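Side-chain contacts in Lmo1076 protein (Listeria monocytogenes serovar 1/2a, PDB 5JQC), which is a secreted, putative autolysin that probably has amidase activity in cell-wall degradation, here represented by a fragment of three GW (SH3-like) modules: residues L120-P125 and N129-A134; T157-Q162 and R174-Y179; T75-S80 and R92-Y97. One frame throughout, in Å; residues are numbered along the deposited sequence.

Contact 1. Residues L120-P125 and N129-A134; sequences LWSEVP and NAKKLA
The carbonyl oxygen of L120 takes two backbone N-H groups at once, from L133 (N to O 2.7 Å) and, more weakly, from A134. Two residues facing one make a classic beta bulge, and it shifts the register by one, leaving W121 opposite K132 in a non-hydrogen-bonded pair. At the strand end L120 N gives its hydrogen to A134 O. Beyond the bulge S122 is held twice: its N donates to K131 O at 2.8 Å, and its OG accepts the N-H of K131 (N to OG 2.9 Å). The OG reaches that N-H because it stands between its own N and carbonyl carbon (chi1 68°). The W121 ring lies between two residues. K132 CB sits over one face, a CH-pi contact 4.1 Å from the centroid of the six-membered ring, with the extended lysine chain running on past CZ2; P125 CB covers the opposite face. Further along, A130 CB lies 3.3 Å from V124 O and beside E123 CB. This small hairpin of strands 120-121 and 132-134 lies on the surface of the GW module, its inner side turned to the main sheet: L120 rests on F161 and I168, V124 on Y158 and W170, and W121 shares backbone hydrogen bonds with W170.

Contact 2. Residues T157-Q162 and R174-Y179; sequences TYYQFQ and RAFHVY. With SO4 (sulfate ion), chain E.
F176 is packed by two aromatic neighbours from strand 156-163. The edge of Y159 comes down on its face, in a T-shaped pair with centroids 5.3 Å apart and Y159 CD2 3.6 Å from F176 CD1. F176 in turn points its own edge at the face of F161, an offset edge-to-face pair with planes at 74°. F161 CB and CG both meet the CE2-CZ rim of F176. Around this cluster L106, I112, I147, I168 and L171 close in from neighbouring strands. V178 marks the slacker border, with CG2 only reaching 4.3 Å from Y159 CE2. Farther out the contact becomes wet and polar. A single water sits between Y158 OH, at 3.0 Å from it, and R174 NH2, only weakly bonded on the arginine side. The R174 guanidinium, also salt-bridged to D172, meets a sulfate at its edge: NH2 donates to O1 at 2.9 Å and NH1 to O3 at 3.2 Å. The chemistry therefore divides in two: ring packing without direct polar bonds joins the segments inside, while the exposed arginine can take up an anion, here probably one from the crystallisation liquor.

Contact 3. Residues T75-S80 and R92-Y97; sequences TWVQFS and RAFVYY
V77 pushes its CG2 methyl against the ring of F94, 3.3 Å from CE1, and the two side chains approach from opposite directions. This is the interior of the first GW module, an SH3-like fold in which the strand segments 75-80 and 94-96 lie at 74° to each other, far enough apart (11.0 Å between axes) for side chains to fill the space between them. The branching of V77 serves two partners: with CG1 anti to the carbonyl carbon (chi1 -53°), CG2 is left to face F94 while CG1 turns to Y96. Two residues on, F79 meets F94 as well. The edge of F94 points at the face of F79 in an offset edge-to-face pair, centroids 5.4 Å apart and planes at 61°, and F94 CZ comes 3.7 Å from F79 CD1. F79 also has Y58 as an edge-to-face partner, so F94 belongs to a longer run of rings, and M89 packs on both F79 and F94. Y96 stands beside this run, with F94 CB in plane at its ring edge. Its side chain touches A27 and I65, and its hydroxyl combines two roles: it is hydrogen-bonded to E68 on strand 62-71, while the same OH touches the V77 methyl, with Y96 OH 3.5 Å from V77 CG1.

Overall arrangement
Along the chain contact 3 comes first, in the first GW module of this chain, and contacts 1 and 2 follow in series within the second. Contacts 2 and 3 occupy equivalent places, centres about 34 Å apart: each joins the strand next to one border of an antiparallel sheet (156-163, 74-81) to the short strand at the other border. The same phenylalanine pair recurs, while the valine and tyrosine beside it change sides. Contact 1 is a separate hairpin, its centre about 15 Å from that of contact 2, and it touches strand 156-163 there through P125 on Y158. Contacts 1 and 3 have centres about 23 Å and nearest atoms about 5 Å apart, without touching, consistent with modules strung along an elongated chain.

Contact 1. Residues L120-P125 and N129-A134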
loop_
_atom_site.group_PDB
_atom_site.type_symbol
_atom_site.label_atom_id
_atom_site.label_comp_id
_atom_site.label_asym_id
_atom_site.label_seq_id
_atom_site.Cartn_x
_atom_site.Cartn_y
_atom_site.Cartn_z
ATOM N N LEU A 120 -2.265 1.551 12.115
ATOM C CA LEU A 120 -0.952 1.696 11.515
ATOM C C LEU A 120 -0.260 0.346 11.562
ATOM O O LEU A 120 -0.038 -0.195 12.648
ATOM C CB LEU A 120 -0.137 2.765 12.248
ATOM C CG LEU A 120 1.340 2.871 11.858
ATOM C CD1 LEU A 120 1.525 3.017 10.346
ATOM C CD2 LEU A 120 1.971 4.051 12.574
ATOM N N TRP A 121 0.114 -0.177 10.396
ATOM C CA TRP A 121 0.458 -1.582 10.277
ATOM C C TRP A 121 1.869 -1.748 9.752
ATOM O O TRP A 121 2.383 -0.883 9.034
ATOM C CB TRP A 121 -0.513 -2.312 9.344
ATOM C CG TRP A 121 -1.938 -2.280 9.815
ATOM C CD1 TRP A 121 -2.862 -1.298 9.580
ATOM C CD2 TRP A 121 -2.606 -3.279 10.595
ATOM N NE1 TRP A 121 -4.059 -1.624 10.171
ATOM C CE2 TRP A 121 -3.929 -2.837 10.798
ATOM C CE3 TRP A 121 -2.212 -4.499 11.148
ATOM C CZ2 TRP A 121 -4.861 -3.580 11.524
ATOM C CZ3 TRP A 121 -3.135 -5.229 11.868
ATOM C CH2 TRP A 121 -4.445 -4.769 12.049
ATOM N N SER A 122 2.476 -2.896 10.084
ATOM C CA SER A 122 3.804 -3.238 9.573
ATOM C C SER A 122 3.759 -3.977 8.242
ATOM O O SER A 122 4.774 -4.031 7.536
ATOM C CB SER A 122 4.568 -4.090 10.590
ATOM O OG SER A 122 3.979 -5.371 10.732
ATOM N N GLU A 123 2.621 -4.566 7.890
ATOM C CA GLU A 123 2.389 -5.076 6.546
ATOM C C GLU A 123 0.941 -4.785 6.196
ATOM O O GLU A 123 0.150 -4.372 7.050
ATOM C CB GLU A 123 2.664 -6.584 6.436
ATOM C CG GLU A 123 3.988 -7.037 7.002
ATOM C CD GLU A 123 5.127 -6.785 6.058
ATOM O OE1 GLU A 123 4.858 -6.454 4.878
ATOM O OE2 GLU A 123 6.287 -6.928 6.497
ATOM N N VAL A 124 0.586 -5.017 4.933
ATOM C CA VAL A 124 -0.820 -5.044 4.544
ATOM C C VAL A 124 -1.549 -5.895 5.584
ATOM O O VAL A 124 -1.123 -7.020 5.878
ATOM C CB VAL A 124 -1.001 -5.588 3.118
ATOM C CG1 VAL A 124 -2.476 -5.649 2.774
ATOM C CG2 VAL A 124 -0.274 -4.727 2.138
ATOM N N PRO A 125 -2.602 -5.383 6.208
ATOM C CA PRO A 125 -3.199 -6.095 7.343
ATOM C C PRO A 125 -3.782 -7.440 6.932
ATOM O O PRO A 125 -4.389 -7.576 5.868
ATOM C CB PRO A 125 -4.287 -5.136 7.840
ATOM C CG PRO A 125 -4.393 -4.048 6.811
ATOM C CD PRO A 125 -3.124 -4.016 6.054
ATOM N N ASN A 129 3.069 -11.801 8.892
ATOM C CA ASN A 129 3.949 -10.862 9.585
ATOM C C ASN A 129 3.344 -9.468 9.737
ATOM O O ASN A 129 4.060 -8.519 10.063
ATOM C CB ASN A 129 5.316 -10.770 8.891
ATOM C CG ASN A 129 6.079 -12.070 8.956
ATOM O OD1 ASN A 129 6.117 -12.713 10.003
ATOM N ND2 ASN A 129 6.667 -12.482 7.834
ATOM N N ALA A 130 2.049 -9.303 9.510
ATOM C CA ALA A 130 1.429 -7.997 9.682
ATOM C C ALA A 130 1.087 -7.781 11.158
ATOM O O ALA A 130 0.362 -8.587 11.756
ATOM C CB ALA A 130 0.180 -7.880 8.806
ATOM N N LYS A 131 1.613 -6.698 11.742
ATOM C CA LYS A 131 1.348 -6.322 13.127
ATOM C C LYS A 131 0.849 -4.888 13.172
ATOM O O LYS A 131 1.257 -4.048 12.363
ATOM C CB LYS A 131 2.600 -6.428 14.016
ATOM C CG LYS A 131 3.278 -7.788 13.985
ATOM C CD LYS A 131 4.514 -7.833 14.889
ATOM C CE LYS A 131 5.004 -9.274 15.080
ATOM N NZ LYS A 131 3.925 -10.156 15.642
ATOM N N LYS A 132 -0.032 -4.609 14.127
ATOM C CA LYS A 132 -0.544 -3.257 14.334
ATOM C C LYS A 132 0.436 -2.496 15.212
ATOM O O LYS A 132 0.531 -2.767 16.412
ATOM C CB LYS A 132 -1.923 -3.279 14.976
ATOM C CG LYS A 132 -2.718 -2.004 14.790
ATOM C CD LYS A 132 -4.149 -2.233 15.247
ATOM C CE LYS A 132 -5.103 -1.160 14.753
ATOM N NZ LYS A 132 -6.518 -1.609 14.973
ATOM N N LEU A 133 1.151 -1.536 14.605
ATOM C CA LEU A 133 2.151 -0.728 15.309
ATOM C C LEU A 133 1.523 0.296 16.239
ATOM O O LEU A 133 2.079 0.588 17.304
ATOM C CB LEU A 133 3.041 -0.009 14.301
ATOM C CG LEU A 133 3.617 -0.973 13.280
ATOM C CD1 LEU A 133 4.490 -0.231 12.279
ATOM C CD2 LEU A 133 4.405 -2.039 14.010
ATOM N N ALA A 134 0.392 0.872 15.860
ATOM C CA ALA A 134 -0.263 1.825 16.735
ATOM C C ALA A 134 -1.746 1.769 16.442
ATOM O O ALA A 134 -2.158 1.429 15.330
ATOM C CB ALA A 134 0.284 3.246 16.554
#

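Contact 2. Residues T157-Q162 and R174-Y179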
loop_
_atom_site.group_PDB
_atom_site.type_symbol
_atom_site.label_atom_id
_atom_site.label_comp_id
_atom_site.label_asym_id
_atom_site.label_seq_id
_atom_site.Cartn_x
_atom_site.Cartn_y
_atom_site.Cartn_z
ATOM N N THR A 157 -7.134 -0.468 -0.277
ATOM C CA THR A 157 -5.762 -0.199 -0.686
ATOM C C THR A 157 -4.985 0.391 0.483
ATOM O O THR A 157 -5.477 1.288 1.179
ATOM C CB THR A 157 -5.739 0.760 -1.874
ATOM O OG1 THR A 157 -6.631 0.278 -2.883
ATOM C CG2 THR A 157 -4.348 0.864 -2.457
ATOM N N TYR A 158 -3.782 -0.126 0.697
ATOM C CA TYR A 158 -2.902 0.281 1.779
ATOM C C TYR A 158 -1.594 0.792 1.196
ATOM O O TYR A 158 -0.954 0.096 0.401
ATOM C CB TYR A 158 -2.623 -0.890 2.707
ATOM C CG TYR A 158 -3.864 -1.324 3.447
ATOM C CD1 TYR A 158 -4.270 -0.652 4.586
ATOM C CD2 TYR A 158 -4.649 -2.378 2.987
ATOM C CE1 TYR A 158 -5.401 -1.009 5.267
ATOM C CE2 TYR A 158 -5.803 -2.757 3.674
ATOM C CZ TYR A 158 -6.167 -2.060 4.814
ATOM O OH TYR A 158 -7.302 -2.401 5.510
ATOM N N TYR A 159 -1.191 1.988 1.603
ATOM C CA TYR A 159 0.070 2.581 1.154
ATOM C C TYR A 159 1.152 2.339 2.185
ATOM O O TYR A 159 0.934 2.571 3.379
ATOM C CB TYR A 159 -0.060 4.083 0.964
ATOM C CG TYR A 159 -0.789 4.488 -0.258
ATOM C CD1 TYR A 159 -0.920 3.624 -1.331
ATOM C CD2 TYR A 159 -1.344 5.748 -0.346
ATOM C CE1 TYR A 159 -1.602 4.017 -2.465
ATOM C CE2 TYR A 159 -2.019 6.155 -1.462
ATOM C CZ TYR A 159 -2.143 5.294 -2.525
ATOM O OH TYR A 159 -2.826 5.712 -3.647
ATOM N N GLN A 160 2.321 1.919 1.727
ATOM C CA GLN A 160 3.514 1.969 2.558
ATOM C C GLN A 160 4.142 3.347 2.392
ATOM O O GLN A 160 4.248 3.850 1.270
ATOM C CB GLN A 160 4.496 0.867 2.161
ATOM C CG GLN A 160 5.612 0.700 3.166
ATOM C CD GLN A 160 6.626 -0.318 2.747
ATOM O OE1 GLN A 160 6.896 -0.484 1.562
ATOM N NE2 GLN A 160 7.195 -1.023 3.720
ATOM N N PHE A 161 4.540 3.967 3.496
ATOM C CA PHE A 161 4.870 5.387 3.457
ATOM C C PHE A 161 6.023 5.726 4.396
ATOM O O PHE A 161 6.284 5.035 5.384
ATOM C CB PHE A 161 3.661 6.256 3.827
ATOM C CG PHE A 161 3.307 6.192 5.293
ATOM C CD1 PHE A 161 2.634 5.105 5.808
ATOM C CD2 PHE A 161 3.676 7.204 6.152
ATOM C CE1 PHE A 161 2.338 5.034 7.143
ATOM C CE2 PHE A 161 3.381 7.139 7.479
ATOM C CZ PHE A 161 2.707 6.055 7.979
ATOM N N GLN A 162 6.682 6.842 4.086
ATOM C CA GLN A 162 7.810 7.355 4.853
ATOM C C GLN A 162 7.515 8.768 5.331
ATOM O O GLN A 162 6.891 9.559 4.611
ATOM C CB GLN A 162 9.086 7.365 4.018
ATOM C CG GLN A 162 9.383 6.038 3.361
ATOM C CD GLN A 162 10.659 6.083 2.534
ATOM O OE1 GLN A 162 10.811 6.925 1.644
ATOM N NE2 GLN A 162 11.579 5.169 2.818
ATOM N N ARG A 174 -6.917 5.874 1.869
ATOM C CA ARG A 174 -7.918 6.902 2.150
ATOM C C ARG A 174 -7.462 7.899 3.202
ATOM O O ARG A 174 -8.078 8.971 3.326
ATOM C CB ARG A 174 -9.225 6.267 2.604
ATOM C CG ARG A 174 -9.992 5.588 1.516
ATOM C CD ARG A 174 -11.146 4.793 2.119
ATOM N NE ARG A 174 -10.659 3.637 2.871
ATOM C CZ ARG A 174 -11.452 2.749 3.469
ATOM N NH1 ARG A 174 -12.770 2.910 3.419
ATOM N NH2 ARG A 174 -10.932 1.716 4.131
ATOM N N ALA A 175 -6.396 7.577 3.944
ATOM C CA ALA A 175 -5.821 8.475 4.935
ATOM C C ALA A 175 -4.926 9.553 4.330
ATOM O O ALA A 175 -4.587 10.511 5.033
ATOM C CB ALA A 175 -5.010 7.665 5.953
ATOM N N PHE A 176 -4.522 9.421 3.062
ATOM C CA PHE A 176 -3.595 10.344 2.422
ATOM C C PHE A 176 -4.310 11.287 1.464
ATOM O O PHE A 176 -5.255 10.900 0.771
ATOM C CB PHE A 176 -2.534 9.618 1.612
ATOM C CG PHE A 176 -1.700 8.669 2.391
ATOM C CD1 PHE A 176 -2.204 7.440 2.771
ATOM C CD2 PHE A 176 -0.372 8.967 2.665
ATOM C CE1 PHE A 176 -1.415 6.535 3.448
ATOM C CE2 PHE A 176 0.430 8.067 3.341
ATOM C CZ PHE A 176 -0.092 6.849 3.735
ATOM N N HIS A 177 -3.803 12.518 1.391
ATOM C CA HIS A 177 -4.082 13.444 0.298
ATOM C C HIS A 177 -2.845 13.444 -0.593
ATOM O O HIS A 177 -1.799 13.980 -0.208
ATOM C CB HIS A 177 -4.377 14.849 0.809
ATOM C CG HIS A 177 -4.566 15.855 -0.283
ATOM N ND1 HIS A 177 -5.809 16.199 -0.773
ATOM C CD2 HIS A 177 -3.669 16.574 -1.005
ATOM C CE1 HIS A 177 -5.672 17.099 -1.732
ATOM N NE2 HIS A 177 -4.385 17.343 -1.892
ATOM N N VAL A 178 -2.958 12.863 -1.781
ATOM C CA VAL A 178 -1.797 12.736 -2.656
ATOM C C VAL A 178 -1.633 14.004 -3.482
ATOM O O VAL A 178 -2.594 14.489 -4.103
ATOM C CB VAL A 178 -1.924 11.507 -3.562
ATOM C CG1 VAL A 178 -0.616 11.287 -4.323
ATOM C CG2 VAL A 178 -2.290 10.275 -2.732
ATOM N N TYR A 179 -0.411 14.545 -3.493
ATOM C CA TYR A 179 -0.107 15.694 -4.330
ATOM C C TYR A 179 0.007 15.263 -5.783
ATOM O O TYR A 179 0.519 14.181 -6.082
ATOM C CB TYR A 179 1.193 16.368 -3.887
ATOM C CG TYR A 179 1.156 16.825 -2.438
ATOM C CD1 TYR A 179 0.177 17.692 -1.994
ATOM C CD2 TYR A 179 2.116 16.396 -1.529
ATOM C CE1 TYR A 179 0.150 18.114 -0.690
ATOM C CE2 TYR A 179 2.098 16.799 -0.235
ATOM C CZ TYR A 179 1.116 17.662 0.191
ATOM O OH TYR A 179 1.106 18.083 1.500
HETATM S S SO4 E . -13.905 0.213 5.735
HETATM O O1 SO4 E . -13.082 -0.228 4.622
HETATM O O2 SO4 E . -13.051 0.747 6.810
HETATM O O3 SO4 E . -14.800 1.303 5.290
HETATM O O4 SO4 E . -14.709 -0.897 6.262
HETATM O O HOH W 1 -8.722 0.234 6.047
#

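Contact 3. Residues T75-S80 and R92-Y97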
loop_
_atom_site.group_PDB
_atom_site.type_symbol
_atom_site.label_atom_id
_atom_site.label_comp_id
_atom_site.label_asym_id
_atom_site.label_seq_id
_atom_site.Cartn_x
_atom_site.Cartn_y
_atom_site.Cartn_z
ATOM N N THR A 75 -7.280 -33.880 2.978
ATOM C CA THR A 75 -6.180 -33.184 2.317
ATOM C C THR A 75 -5.027 -33.030 3.294
ATOM O O THR A 75 -5.222 -32.537 4.407
ATOM C CB THR A 75 -6.609 -31.804 1.811
ATOM O OG1 THR A 75 -7.607 -31.967 0.796
ATOM C CG2 THR A 75 -5.425 -31.055 1.214
ATOM N N TRP A 76 -3.839 -33.471 2.882
ATOM C CA TRP A 76 -2.618 -33.312 3.663
ATOM C C TRP A 76 -1.690 -32.324 2.963
ATOM O O TRP A 76 -1.567 -32.350 1.734
ATOM C CB TRP A 76 -1.930 -34.676 3.871
ATOM C CG TRP A 76 -2.565 -35.402 5.007
ATOM C CD1 TRP A 76 -2.141 -35.424 6.305
ATOM C CD2 TRP A 76 -3.792 -36.139 4.974
ATOM N NE1 TRP A 76 -3.014 -36.144 7.076
ATOM C CE2 TRP A 76 -4.037 -36.597 6.284
ATOM C CE3 TRP A 76 -4.699 -36.471 3.960
ATOM C CZ2 TRP A 76 -5.144 -37.380 6.607
ATOM C CZ3 TRP A 76 -5.801 -37.241 4.286
ATOM C CH2 TRP A 76 -6.015 -37.687 5.599
ATOM N N VAL A 77 -1.042 -31.453 3.741
ATOM C CA VAL A 77 -0.155 -30.432 3.192
ATOM C C VAL A 77 1.239 -30.564 3.804
ATOM O O VAL A 77 1.391 -30.839 4.999
ATOM C CB VAL A 77 -0.729 -29.007 3.407
ATOM C CG1 VAL A 77 -2.149 -28.920 2.866
ATOM C CG2 VAL A 77 -0.694 -28.584 4.863
ATOM N N GLN A 78 2.265 -30.364 2.969
ATOM C CA GLN A 78 3.662 -30.421 3.403
ATOM C C GLN A 78 4.118 -29.039 3.854
ATOM O O GLN A 78 4.262 -28.133 3.028
ATOM C CB GLN A 78 4.577 -30.925 2.277
ATOM C CG GLN A 78 6.056 -30.949 2.656
ATOM C CD GLN A 78 6.994 -31.077 1.463
ATOM O OE1 GLN A 78 6.960 -30.264 0.544
ATOM N NE2 GLN A 78 7.839 -32.102 1.478
ATOM N N PHE A 79 4.366 -28.885 5.154
ATOM C CA PHE A 79 4.751 -27.615 5.745
ATOM C C PHE A 79 6.196 -27.657 6.221
ATOM O O PHE A 79 6.757 -28.723 6.489
ATOM C CB PHE A 79 3.864 -27.253 6.931
ATOM C CG PHE A 79 4.031 -28.169 8.113
ATOM C CD1 PHE A 79 3.584 -29.482 8.060
ATOM C CD2 PHE A 79 4.624 -27.720 9.281
ATOM C CE1 PHE A 79 3.737 -30.322 9.137
ATOM C CE2 PHE A 79 4.772 -28.564 10.368
ATOM C CZ PHE A 79 4.328 -29.865 10.288
ATOM N N SER A 80 6.776 -26.464 6.367
ATOM C CA SER A 80 8.162 -26.291 6.777
ATOM C C SER A 80 8.258 -25.209 7.839
ATOM O O SER A 80 7.637 -24.146 7.717
ATOM C CB SER A 80 9.039 -25.908 5.586
ATOM O OG SER A 80 8.731 -24.591 5.150
ATOM N N ARG A 92 -6.585 -29.135 7.666
ATOM C CA ARG A 92 -7.444 -28.505 8.667
ATOM C C ARG A 92 -6.660 -28.036 9.885
ATOM O O ARG A 92 -7.127 -27.156 10.614
ATOM C CB ARG A 92 -8.551 -29.471 9.104
ATOM C CG ARG A 92 -9.669 -29.695 8.080
ATOM C CD ARG A 92 -10.656 -30.764 8.576
ATOM N NE ARG A 92 -9.962 -32.034 8.774
ATOM C CZ ARG A 92 -10.417 -33.058 9.503
ATOM N NH1 ARG A 92 -11.589 -32.991 10.147
ATOM N NH2 ARG A 92 -9.672 -34.156 9.600
ATOM N N ALA A 93 -5.475 -28.586 10.118
ATOM C CA ALA A 93 -4.653 -28.112 11.220
ATOM C C ALA A 93 -4.070 -26.712 11.000
ATOM O O ALA A 93 -3.379 -26.213 11.893
ATOM C CB ALA A 93 -3.519 -29.112 11.480
ATOM N N PHE A 94 -4.328 -26.051 9.859
ATOM C CA PHE A 94 -3.656 -24.796 9.517
ATOM C C PHE A 94 -4.654 -23.685 9.196
ATOM O O PHE A 94 -5.733 -23.937 8.651
ATOM C CB PHE A 94 -2.727 -24.938 8.284
ATOM C CG PHE A 94 -1.707 -26.041 8.383
ATOM C CD1 PHE A 94 -2.049 -27.355 8.104
ATOM C CD2 PHE A 94 -0.388 -25.749 8.698
ATOM C CE1 PHE A 94 -1.092 -28.358 8.173
ATOM C CE2 PHE A 94 0.567 -26.744 8.766
ATOM C CZ PHE A 94 0.219 -28.046 8.503
ATOM N N VAL A 95 -4.249 -22.441 9.487
ATOM C CA VAL A 95 -4.934 -21.230 9.020
ATOM C C VAL A 95 -4.019 -20.508 8.029
ATOM O O VAL A 95 -2.965 -19.981 8.415
ATOM C CB VAL A 95 -5.314 -20.300 10.176
ATOM C CG1 VAL A 95 -6.003 -19.059 9.643
ATOM C CG2 VAL A 95 -6.239 -21.020 11.162
ATOM N N TYR A 96 -4.416 -20.480 6.755
ATOM C CA TYR A 96 -3.607 -19.830 5.730
ATOM C C TYR A 96 -3.742 -18.318 5.833
ATOM O O TYR A 96 -4.844 -17.789 6.025
ATOM C CB TYR A 96 -4.031 -20.262 4.323
ATOM C CG TYR A 96 -3.624 -21.653 3.900
ATOM C CD1 TYR A 96 -3.364 -22.650 4.835
ATOM C CD2 TYR A 96 -3.503 -21.969 2.550
ATOM C CE1 TYR A 96 -2.998 -23.920 4.436
ATOM C CE2 TYR A 96 -3.132 -23.239 2.135
ATOM C CZ TYR A 96 -2.877 -24.211 3.082
ATOM O OH TYR A 96 -2.510 -25.479 2.685
ATOM N N TYR A 97 -2.610 -17.621 5.690
ATOM C CA TYR A 97 -2.647 -16.169 5.584
ATOM C C TYR A 97 -3.058 -15.759 4.170
ATOM O O TYR A 97 -2.566 -16.323 3.189
ATOM C CB TYR A 97 -1.288 -15.567 5.903
ATOM C CG TYR A 97 -0.885 -15.639 7.357
ATOM C CD1 TYR A 97 -1.453 -14.794 8.303
ATOM C CD2 TYR A 97 0.096 -16.522 7.776
ATOM C CE1 TYR A 97 -1.065 -14.851 9.631
ATOM C CE2 TYR A 97 0.485 -16.582 9.099
ATOM C CZ TYR A 97 -0.094 -15.749 10.018
ATOM O OH TYR A 97 0.304 -15.835 11.330
#